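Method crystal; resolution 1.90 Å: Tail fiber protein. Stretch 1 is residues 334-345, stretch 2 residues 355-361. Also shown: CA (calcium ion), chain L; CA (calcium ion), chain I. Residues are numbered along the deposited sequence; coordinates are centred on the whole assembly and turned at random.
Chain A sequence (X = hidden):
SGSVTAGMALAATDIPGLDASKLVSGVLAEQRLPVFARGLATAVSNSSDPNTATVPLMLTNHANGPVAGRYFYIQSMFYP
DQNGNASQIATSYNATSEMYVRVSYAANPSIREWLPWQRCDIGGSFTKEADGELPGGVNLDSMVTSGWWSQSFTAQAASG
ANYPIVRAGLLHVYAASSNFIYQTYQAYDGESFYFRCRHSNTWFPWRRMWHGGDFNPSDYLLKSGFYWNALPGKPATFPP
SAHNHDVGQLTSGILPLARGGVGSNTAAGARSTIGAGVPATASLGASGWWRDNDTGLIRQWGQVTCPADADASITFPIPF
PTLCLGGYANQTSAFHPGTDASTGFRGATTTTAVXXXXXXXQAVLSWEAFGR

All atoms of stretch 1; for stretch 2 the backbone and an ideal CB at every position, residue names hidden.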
# COMPACT_ATOMS: atom_id res chain seq x y z
N ALA A 334 40.12 -19.91 -102.40
CA ALA A 334 39.53 -20.67 -103.50
C ALA A 334 40.65 -21.44 -104.19
O ALA A 334 41.07 -21.16 -105.31
CB ALA A 334 38.81 -19.73 -104.46
N PHE A 335 41.15 -22.43 -103.47
CA PHE A 335 42.27 -23.23 -103.94
C PHE A 335 41.91 -24.01 -105.20
O PHE A 335 40.78 -24.49 -105.38
CB PHE A 335 42.71 -24.22 -102.84
CG PHE A 335 41.62 -25.15 -102.37
CD1 PHE A 335 41.24 -26.26 -103.11
CD2 PHE A 335 41.01 -24.93 -101.13
CE1 PHE A 335 40.27 -27.11 -102.66
CE2 PHE A 335 40.03 -25.77 -100.68
CZ PHE A 335 39.64 -26.87 -101.42
N HIS A 336 42.89 -24.16 -106.08
CA HIS A 336 42.67 -24.92 -107.31
C HIS A 336 42.28 -26.35 -106.99
O HIS A 336 43.06 -27.06 -106.31
CB HIS A 336 43.91 -24.92 -108.18
CG HIS A 336 43.65 -25.39 -109.57
ND1 HIS A 336 43.42 -26.70 -109.88
CD2 HIS A 336 43.53 -24.70 -110.74
CE1 HIS A 336 43.21 -26.83 -111.18
NE2 HIS A 336 43.27 -25.62 -111.72
N PRO A 337 41.10 -26.82 -107.42
CA PRO A 337 40.62 -28.15 -107.00
C PRO A 337 41.25 -29.30 -107.75
O PRO A 337 40.90 -30.47 -107.49
CB PRO A 337 39.11 -28.07 -107.27
CG PRO A 337 39.02 -27.16 -108.42
CD PRO A 337 40.14 -26.14 -108.30
N GLY A 338 42.17 -29.00 -108.68
CA GLY A 338 42.94 -30.01 -109.38
C GLY A 338 44.13 -30.56 -108.64
O GLY A 338 44.80 -31.45 -109.15
N THR A 339 44.40 -30.07 -107.42
CA THR A 339 45.53 -30.50 -106.63
C THR A 339 45.11 -30.68 -105.18
O THR A 339 44.00 -30.35 -104.80
CB THR A 339 46.70 -29.50 -106.78
OG1 THR A 339 47.88 -30.07 -106.21
CG2 THR A 339 46.39 -28.21 -106.06
N ASP A 340 46.03 -31.21 -104.36
CA ASP A 340 45.76 -31.36 -102.94
C ASP A 340 45.77 -29.99 -102.24
O ASP A 340 46.56 -29.09 -102.57
CB ASP A 340 46.77 -32.28 -102.26
CG ASP A 340 46.61 -32.31 -100.72
OD1 ASP A 340 45.71 -33.03 -100.23
OD2 ASP A 340 47.37 -31.60 -100.00
N ALA A 341 44.89 -29.84 -101.26
CA ALA A 341 44.87 -28.64 -100.42
C ALA A 341 44.66 -29.06 -98.97
O ALA A 341 43.87 -28.49 -98.23
CB ALA A 341 43.81 -27.64 -100.88
N SER A 342 45.43 -30.05 -98.55
CA SER A 342 45.34 -30.59 -97.20
C SER A 342 45.87 -29.59 -96.18
O SER A 342 46.55 -28.63 -96.51
CB SER A 342 46.12 -31.90 -97.10
OG SER A 342 45.45 -32.92 -97.80
N THR A 343 45.58 -29.88 -94.91
CA THR A 343 46.00 -29.07 -93.79
C THR A 343 46.52 -29.96 -92.68
O THR A 343 46.25 -31.17 -92.63
CB THR A 343 44.82 -28.23 -93.26
OG1 THR A 343 43.80 -29.11 -92.79
CG2 THR A 343 44.27 -27.34 -94.33
N GLY A 344 47.23 -29.34 -91.75
CA GLY A 344 47.67 -30.05 -90.57
C GLY A 344 47.83 -29.10 -89.40
O GLY A 344 48.21 -27.93 -89.56
N PHE A 345 47.53 -29.62 -88.21
CA PHE A 345 47.79 -28.93 -86.95
C PHE A 345 48.58 -29.88 -86.08
O PHE A 345 48.15 -31.02 -85.84
CB PHE A 345 46.48 -28.52 -86.29
CG PHE A 345 46.64 -27.83 -84.96
CD1 PHE A 345 46.90 -28.55 -83.81
CD2 PHE A 345 46.50 -26.45 -84.88
CE1 PHE A 345 47.03 -27.91 -82.60
CE2 PHE A 345 46.62 -25.80 -83.66
CZ PHE A 345 46.90 -26.54 -82.51
N UNK A 355 51.30 -25.22 -88.31
CA UNK A 355 50.24 -25.37 -89.29
C UNK A 355 50.90 -25.78 -90.61
O UNK A 355 51.79 -25.08 -91.11
CB UNK A 355 49.43 -24.08 -89.44
N UNK A 356 50.45 -26.90 -91.16
CA UNK A 356 50.98 -27.42 -92.42
C UNK A 356 50.02 -27.12 -93.56
O UNK A 356 48.82 -27.39 -93.46
CB UNK A 356 51.23 -28.93 -92.32
N UNK A 357 50.56 -26.58 -94.65
CA UNK A 357 49.78 -26.25 -95.84
C UNK A 357 50.16 -27.18 -96.98
O UNK A 357 51.25 -27.06 -97.55
CB UNK A 357 49.99 -24.79 -96.25
N UNK A 358 49.27 -28.10 -97.32
CA UNK A 358 49.49 -28.99 -98.45
C UNK A 358 49.20 -28.40 -99.81
O UNK A 358 49.52 -29.03 -100.80
CB UNK A 358 48.63 -30.25 -98.27
N UNK A 359 48.62 -27.19 -99.87
CA UNK A 359 48.31 -26.57 -101.16
C UNK A 359 49.58 -25.99 -101.77
O UNK A 359 50.43 -25.46 -101.05
CB UNK A 359 47.25 -25.48 -101.00
N UNK A 360 49.70 -26.05 -103.11
CA UNK A 360 50.94 -25.72 -103.80
C UNK A 360 51.09 -24.24 -104.08
O UNK A 360 51.60 -23.84 -105.14
CB UNK A 360 51.02 -26.50 -105.12
N UNK A 361 50.63 -23.39 -103.16
CA UNK A 361 50.82 -21.95 -103.26
C UNK A 361 50.71 -21.35 -101.87
O UNK A 361 50.06 -21.92 -100.99
CB UNK A 361 49.80 -21.32 -104.21
CA CA L . 40.01 -32.50 -106.96
CA CA I . 50.77 -30.18 -102.45

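Position 355 lies on an extended backbone, antiparallel to stretch 1 and paired with Phe345, with CA–CB on the same face of the sheet as the Phe345 ring. A non-hydrogen-bonded pair beside an aromatic ring favours an apolar side chain, and strand geometry is kind to beta-branched ones; valine, isoleucine, leucine or an aromatic would all be plausible. The residue is Ile355. Both its chi angles are m, which brings its CD1 to 3.4 Å from CD2 of Phe345, while CA of Ile355 makes a CA-H...O contact of 3.3 Å with O of Gly344.

At 356 the chain is again extended, and CB turns to the other face. The partner, Gly344, has no side chain, so on that side nothing but hydrogen stands between the strands, and any residue with a free N-H, which excludes proline, can make the pair: N of 356 donates to O of Gly344 (2.9 Å), and N of Gly344 returns a weak bond to O of 356 (3.0 Å). A CB on Gly344 would sit only 3.3 Å from the CB here, so the glycine leaves room for a long or branched chain, polar or apolar. Arg356 fills the place. Its first three chi angles are t, and the extended chain leads its end away from stretch 1 to hydrogen bonds elsewhere in the structure.

Position 357 pairs with Thr343 and shares its face, but its ideal CB is 5.2 Å from O of Ser342, so stretch 1 demands little; a threonine, valine or small polar residue could serve. Asn357 instead braces its own stretch: OD1 of Asn357 accepts from N of 359 (3.0 Å), and ND2 of Asn357 donates to O of 361 (3.2 Å), tying down the bend after the strand.

At 358 the answer is nearly forced. An ideal CB would point toward stretch 1, 2.5 Å from OD2 of Asp340, a clash, and 3.2 Å from O of Ser342. Phi and psi of -79° and -8° are open to any residue, so it is the clash that argues for glycine. Gly358 has no CB to strike OD2 of Asp340; its N donates to O of Ser342 (2.9 Å), and O of Gly358 binds the calcium ion of chain I at 2.4 Å.

Position 359 has CB 4.0 Å from CA of Ala341, beside a path toward Phe335 and Thr339. A long, flat side chain suits it, and the free N of His336 invites an acceptor at its end: tyrosine fits best; phenylalanine could supply the flat ring but not the acceptor. Tyr359, chi1 t, reaches across so that N of His336 donates to its OH (2.8 Å, nearly linear). CB of Phe335 packs over one ring face, 3.7 Å from CE1 of Tyr359.

At 360, CB points sideways, 4.9 Å from OG1 of Thr339, whose methyl offers an apolar surface; leucine, methionine or an aromatic could cover it. Phe360, chi1 p, lays a ring face against that methyl, with its CZ 3.7 Å from CG2 of Thr339.

Position 361 is beyond reach of stretch 1, which sets no preference; it is Ala361.

Stretch 2 (355-361) IRNGYFA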
# COMPACT_ATOMS: atom_id res chain seq x y z
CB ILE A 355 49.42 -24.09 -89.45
CG1 ILE A 355 48.80 -23.65 -88.12
CG2 ILE A 355 48.34 -24.29 -90.51
CD1 ILE A 355 47.96 -24.71 -87.41
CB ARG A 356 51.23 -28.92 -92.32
CG ARG A 356 52.09 -29.50 -93.44
CD ARG A 356 52.57 -30.88 -93.02
NE ARG A 356 53.54 -31.47 -93.93
CZ ARG A 356 54.84 -31.14 -93.96
NH1 ARG A 356 55.30 -30.19 -93.18
NH2 ARG A 356 55.65 -31.76 -94.80
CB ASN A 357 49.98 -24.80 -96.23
CG ASN A 357 49.35 -24.46 -97.55
OD1 ASN A 357 48.30 -24.98 -97.90
ND2 ASN A 357 50.02 -23.60 -98.31
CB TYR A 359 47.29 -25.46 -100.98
CG TYR A 359 46.83 -24.83 -102.28
CD1 TYR A 359 46.32 -25.59 -103.30
CD2 TYR A 359 46.84 -23.44 -102.45
CE1 TYR A 359 45.89 -25.01 -104.50
CE2 TYR A 359 46.41 -22.86 -103.59
CZ TYR A 359 45.94 -23.65 -104.63
OH TYR A 359 45.50 -23.06 -105.78
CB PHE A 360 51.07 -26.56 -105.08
CG PHE A 360 50.04 -26.32 -106.16
CD1 PHE A 360 49.08 -25.33 -106.08
CD2 PHE A 360 50.07 -27.13 -107.30
CE1 PHE A 360 48.17 -25.12 -107.12
CE2 PHE A 360 49.16 -26.93 -108.35
CZ PHE A 360 48.21 -25.93 -108.27
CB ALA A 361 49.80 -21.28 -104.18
O HOH W 1 49.07 -29.11 -103.79
O HOH W 2 49.63 -31.74 -100.88
O HOH W 3 50.47 -32.04 -103.92
O HOH W 4 52.22 -29.60 -104.39
O HOH W 5 39.82 -34.92 -106.35
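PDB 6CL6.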